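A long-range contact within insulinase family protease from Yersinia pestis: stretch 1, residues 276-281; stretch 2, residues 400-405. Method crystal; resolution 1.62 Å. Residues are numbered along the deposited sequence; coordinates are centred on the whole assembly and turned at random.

Stretch 1 276-281: PWHPIQ
Stretch 2 400-405: QSGVVD

Two segments of one chain, at least 123 residues apart where they touch, run in nearly the same direction: the CA 277 to 280 and CA 401 to 404 vectors differ by 21°. Residues 277-280 form an irregular, largely extended segment (phi/psi -93/134 at Trp277, -117/110 at His278, -51/145 at Pro279, -81/116 at Ile280). The second stretch begins as the last part of a helix, which Gly402 leaves with phi/psi 63/54; Val403 (-119/110) and Val404 (-60/140) are then extended. Register pairs Pro279 CA with Gly402 CA (5.7 Å) and Ile280 CA with Val404 CA (6.4 Å). The contact buries 246 Å².

One direct hydrogen bond joins the stretches. Trp277, with chi1 172° (t) and chi2 -112°, points its CA-to-CB bond toward the other stretch, and its indole NE1 donates to Gly402 O at 3.1 Å (N-H...O 154°). The carbonyl lies at the ring edge, near its plane. Glycine suits this turn because positive phi costs it little; an ideal CB on Gly402 would come 3.6 Å from Pro279 CG, snug but no clear clash.

A water extends this link: it donates to Gly402 O (2.5 Å) and accepts from Ile280 N (2.9 Å), bridging groups that at 4.7 Å are too far apart to bond directly, and takes a weak bond from Val404 N (2.9 Å).

Pro279 CB touches Gly402 O (3.7 Å), and its ring holds phi near -51°, suiting the extended course.

Apolar contacts complete the packing. Trp277 CZ2 meets Val403 CG2 at 4.0 Å, oblique to the ring; Val403 is t (-176°). Ile280 (chi1 -67°, m; chi2 154°, t) and Val404 (69°, p) both point CA-to-CB toward the opposing stretch, bringing Ile280 CB within 4.2 Å of Val404 CG1. Their branched hydrocarbon side chains offer bulk close to the backbone.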

ATOM      1  N   PRO A 276      -7.440 -14.731  -1.531  1.00 15.51           N
ATOM      2  CA  PRO A 276      -7.270 -14.291  -0.159  1.00 15.10           C
ATOM      3  C   PRO A 276      -5.792 -14.247   0.206  1.00 15.86           C
ATOM      4  O   PRO A 276      -5.062 -15.139  -0.204  1.00 15.33           O
ATOM      5  CB  PRO A 276      -7.926 -15.405   0.664  1.00 15.94           C
ATOM      6  CG  PRO A 276      -8.725 -16.200  -0.248  1.00 17.82           C
ATOM      7  CD  PRO A 276      -8.273 -15.943  -1.641  1.00 15.63           C
ATOM      8  N   TRP A 277      -5.374 -13.227   0.965  1.00 17.35           N
ATOM      9  CA  TRP A 277      -4.001 -13.111   1.444  1.00 18.31           C
ATOM     10  C   TRP A 277      -3.913 -13.729   2.806  1.00 20.11           C
ATOM     11  O   TRP A 277      -4.722 -13.432   3.668  1.00 21.27           O
ATOM     12  CB  TRP A 277      -3.592 -11.668   1.564  1.00 18.80           C
ATOM     13  CG  TRP A 277      -2.274 -11.466   2.210  1.00 19.35           C
ATOM     14  CD1 TRP A 277      -2.054 -10.896   3.417  1.00 20.94           C
ATOM     15  CD2 TRP A 277      -0.968 -11.806   1.683  1.00 18.86           C
ATOM     16  NE1 TRP A 277      -0.712 -10.876   3.700  1.00 19.97           N
ATOM     17  CE2 TRP A 277      -0.019 -11.411   2.652  1.00 17.43           C
ATOM     18  CE3 TRP A 277      -0.514 -12.375   0.489  1.00 20.46           C
ATOM     19  CZ2 TRP A 277       1.360 -11.559   2.480  1.00 18.37           C
ATOM     20  CZ3 TRP A 277       0.863 -12.555   0.327  1.00 23.23           C
ATOM     21  CH2 TRP A 277       1.789 -12.129   1.322  1.00 21.37           C
ATOM     22  N   HIS A 278      -2.900 -14.538   3.007  1.00 22.00           N
ATOM     23  CA  HIS A 278      -2.594 -15.110   4.329  1.00 23.10           C
ATOM     24  C   HIS A 278      -1.219 -14.590   4.758  1.00 22.57           C
ATOM     25  O   HIS A 278      -0.236 -14.988   4.135  1.00 23.14           O
ATOM     26  CB  HIS A 278      -2.595 -16.625   4.198  1.00 24.21           C
ATOM     27  CG  HIS A 278      -3.879 -17.180   3.643  1.00 26.10           C
ATOM     28  ND1 HIS A 278      -3.972 -17.766   2.395  1.00 29.14           N
ATOM     29  CD2 HIS A 278      -5.135 -17.184   4.156  1.00 29.25           C
ATOM     30  CE1 HIS A 278      -5.229 -18.122   2.172  1.00 28.27           C
ATOM     31  NE2 HIS A 278      -5.953 -17.778   3.227  1.00 29.56           N
ATOM     32  N   PRO A 279      -1.160 -13.701   5.785  1.00 22.03           N
ATOM     33  CA  PRO A 279       0.135 -13.208   6.273  1.00 21.31           C
ATOM     34  C   PRO A 279       1.129 -14.325   6.581  1.00 19.75           C
ATOM     35  O   PRO A 279       0.783 -15.406   7.094  1.00 21.15           O
ATOM     36  CB  PRO A 279      -0.209 -12.414   7.544  1.00 22.03           C
ATOM     37  CG  PRO A 279      -1.591 -11.877   7.286  1.00 23.37           C
ATOM     38  CD  PRO A 279      -2.270 -13.079   6.557  1.00 23.28           C
ATOM     39  N   ILE A 280       2.386 -14.015   6.305  1.00 18.51           N
ATOM     40  CA  ILE A 280       3.448 -14.986   6.400  1.00 18.06           C
ATOM     41  C   ILE A 280       3.897 -15.124   7.887  1.00 19.85           C
ATOM     42  O   ILE A 280       4.427 -14.184   8.414  1.00 20.60           O
ATOM     43  CB  ILE A 280       4.594 -14.500   5.549  1.00 16.65           C
ATOM     44  CG1 ILE A 280       4.174 -14.531   4.072  1.00 15.74           C
ATOM     45  CG2 ILE A 280       5.847 -15.371   5.766  1.00 17.34           C
ATOM     46  CD1 ILE A 280       4.898 -13.566   3.203  1.00 14.62           C
ATOM     47  N   GLN A 281       3.701 -16.292   8.481  1.00 21.32           N
ATOM     48  CA  GLN A 281       3.901 -16.516   9.950  1.00 22.75           C
ATOM     49  C   GLN A 281       5.237 -17.131  10.241  1.00 21.80           C
ATOM     50  O   GLN A 281       5.721 -17.097  11.384  1.00 21.67           O
ATOM     51  CB  GLN A 281       2.875 -17.511  10.489  1.00 23.97           C
ATOM     52  CG  GLN A 281       1.438 -17.039  10.591  1.00 28.85           C
ATOM     53  CD  GLN A 281       1.370 -15.723  11.280  1.00 32.54           C
ATOM     54  OE1 GLN A 281       1.204 -15.641  12.515  1.00 34.68           O
ATOM     55  NE2 GLN A 281       1.586 -14.672  10.506  1.00 28.21           N
ATOM     56  N   GLN A 400       0.386  -2.236   7.282  1.00 19.04           N
ATOM     57  CA  GLN A 400      -1.038  -2.086   6.895  1.00 21.00           C
ATOM     58  C   GLN A 400      -1.538  -3.284   6.153  1.00 23.68           C
ATOM     59  O   GLN A 400      -2.717  -3.653   6.306  1.00 25.42           O
ATOM     60  CB  GLN A 400      -1.269  -0.809   6.070  1.00 21.27           C
ATOM     61  CG  GLN A 400      -1.105   0.473   6.912  1.00 21.42           C
ATOM     62  CD  GLN A 400      -1.527   1.719   6.173  1.00 21.87           C
ATOM     63  OE1 GLN A 400      -0.846   2.138   5.258  1.00 26.59           O
ATOM     64  NE2 GLN A 400      -2.650   2.360   6.619  1.00 23.93           N
ATOM     65  N   SER A 401      -0.671  -3.906   5.359  1.00 25.14           N
ATOM     66  CA  SER A 401      -1.065  -5.002   4.485  1.00 26.73           C
ATOM     67  C   SER A 401      -0.677  -6.341   5.044  1.00 26.41           C
ATOM     68  O   SER A 401      -1.020  -7.393   4.467  1.00 28.32           O
ATOM     69  CB  SER A 401      -0.405  -4.864   3.141  1.00 26.54           C
ATOM     70  OG  SER A 401      -0.848  -3.679   2.507  1.00 29.86           O
ATOM     71  N   GLY A 402       0.025  -6.322   6.166  1.00 26.73           N
ATOM     72  CA  GLY A 402       0.496  -7.531   6.785  1.00 25.20           C
ATOM     73  C   GLY A 402       1.471  -8.338   5.957  1.00 24.65           C
ATOM     74  O   GLY A 402       1.268  -9.529   5.734  1.00 24.07           O
ATOM     75  N   VAL A 403       2.538  -7.697   5.503  1.00 23.47           N
ATOM     76  CA  VAL A 403       3.591  -8.351   4.728  1.00 21.84           C
ATOM     77  C   VAL A 403       4.885  -8.198   5.562  1.00 21.62           C
ATOM     78  O   VAL A 403       5.428  -7.096   5.698  1.00 21.07           O
ATOM     79  CB  VAL A 403       3.782  -7.704   3.347  1.00 21.90           C
ATOM     80  CG1 VAL A 403       4.808  -8.468   2.554  1.00 22.32           C
ATOM     81  CG2 VAL A 403       2.449  -7.700   2.591  1.00 23.08           C
ATOM     82  N   VAL A 404       5.358  -9.311   6.106  1.00 19.03           N
ATOM     83  CA  VAL A 404       6.347  -9.302   7.220  1.00 17.05           C
ATOM     84  C   VAL A 404       7.698  -8.613   6.955  1.00 14.57           C
ATOM     85  O   VAL A 404       8.287  -8.736   5.855  1.00 14.81           O
ATOM     86  CB  VAL A 404       6.604 -10.768   7.776  1.00 17.64           C
ATOM     87  CG1 VAL A 404       7.334 -11.605   6.764  1.00 17.98           C
ATOM     88  CG2 VAL A 404       7.332 -10.691   9.134  1.00 17.39           C
ATOM     89  N   ASP A 405       8.175  -7.901   7.974  1.00 15.03           N
ATOM     90  CA  ASP A 405       9.477  -7.181   7.946  1.00 13.33           C
ATOM     91  C   ASP A 405      10.480  -7.850   8.873  1.00 13.86           C
ATOM     92  O   ASP A 405      10.301  -7.878  10.086  1.00 15.16           O
ATOM     93  CB  ASP A 405       9.273  -5.701   8.349  1.00 13.62           C
ATOM     94  CG  ASP A 405      10.514  -4.864   8.241  1.00 14.84           C
ATOM     95  OD1 ASP A 405      11.629  -5.460   8.077  1.00 17.31           O
ATOM     96  OD2 ASP A 405      10.352  -3.587   8.457  1.00 16.20           O
TER
HETATM   97  O   HOH W   1       3.097 -11.162   6.069  1.00 26.04           O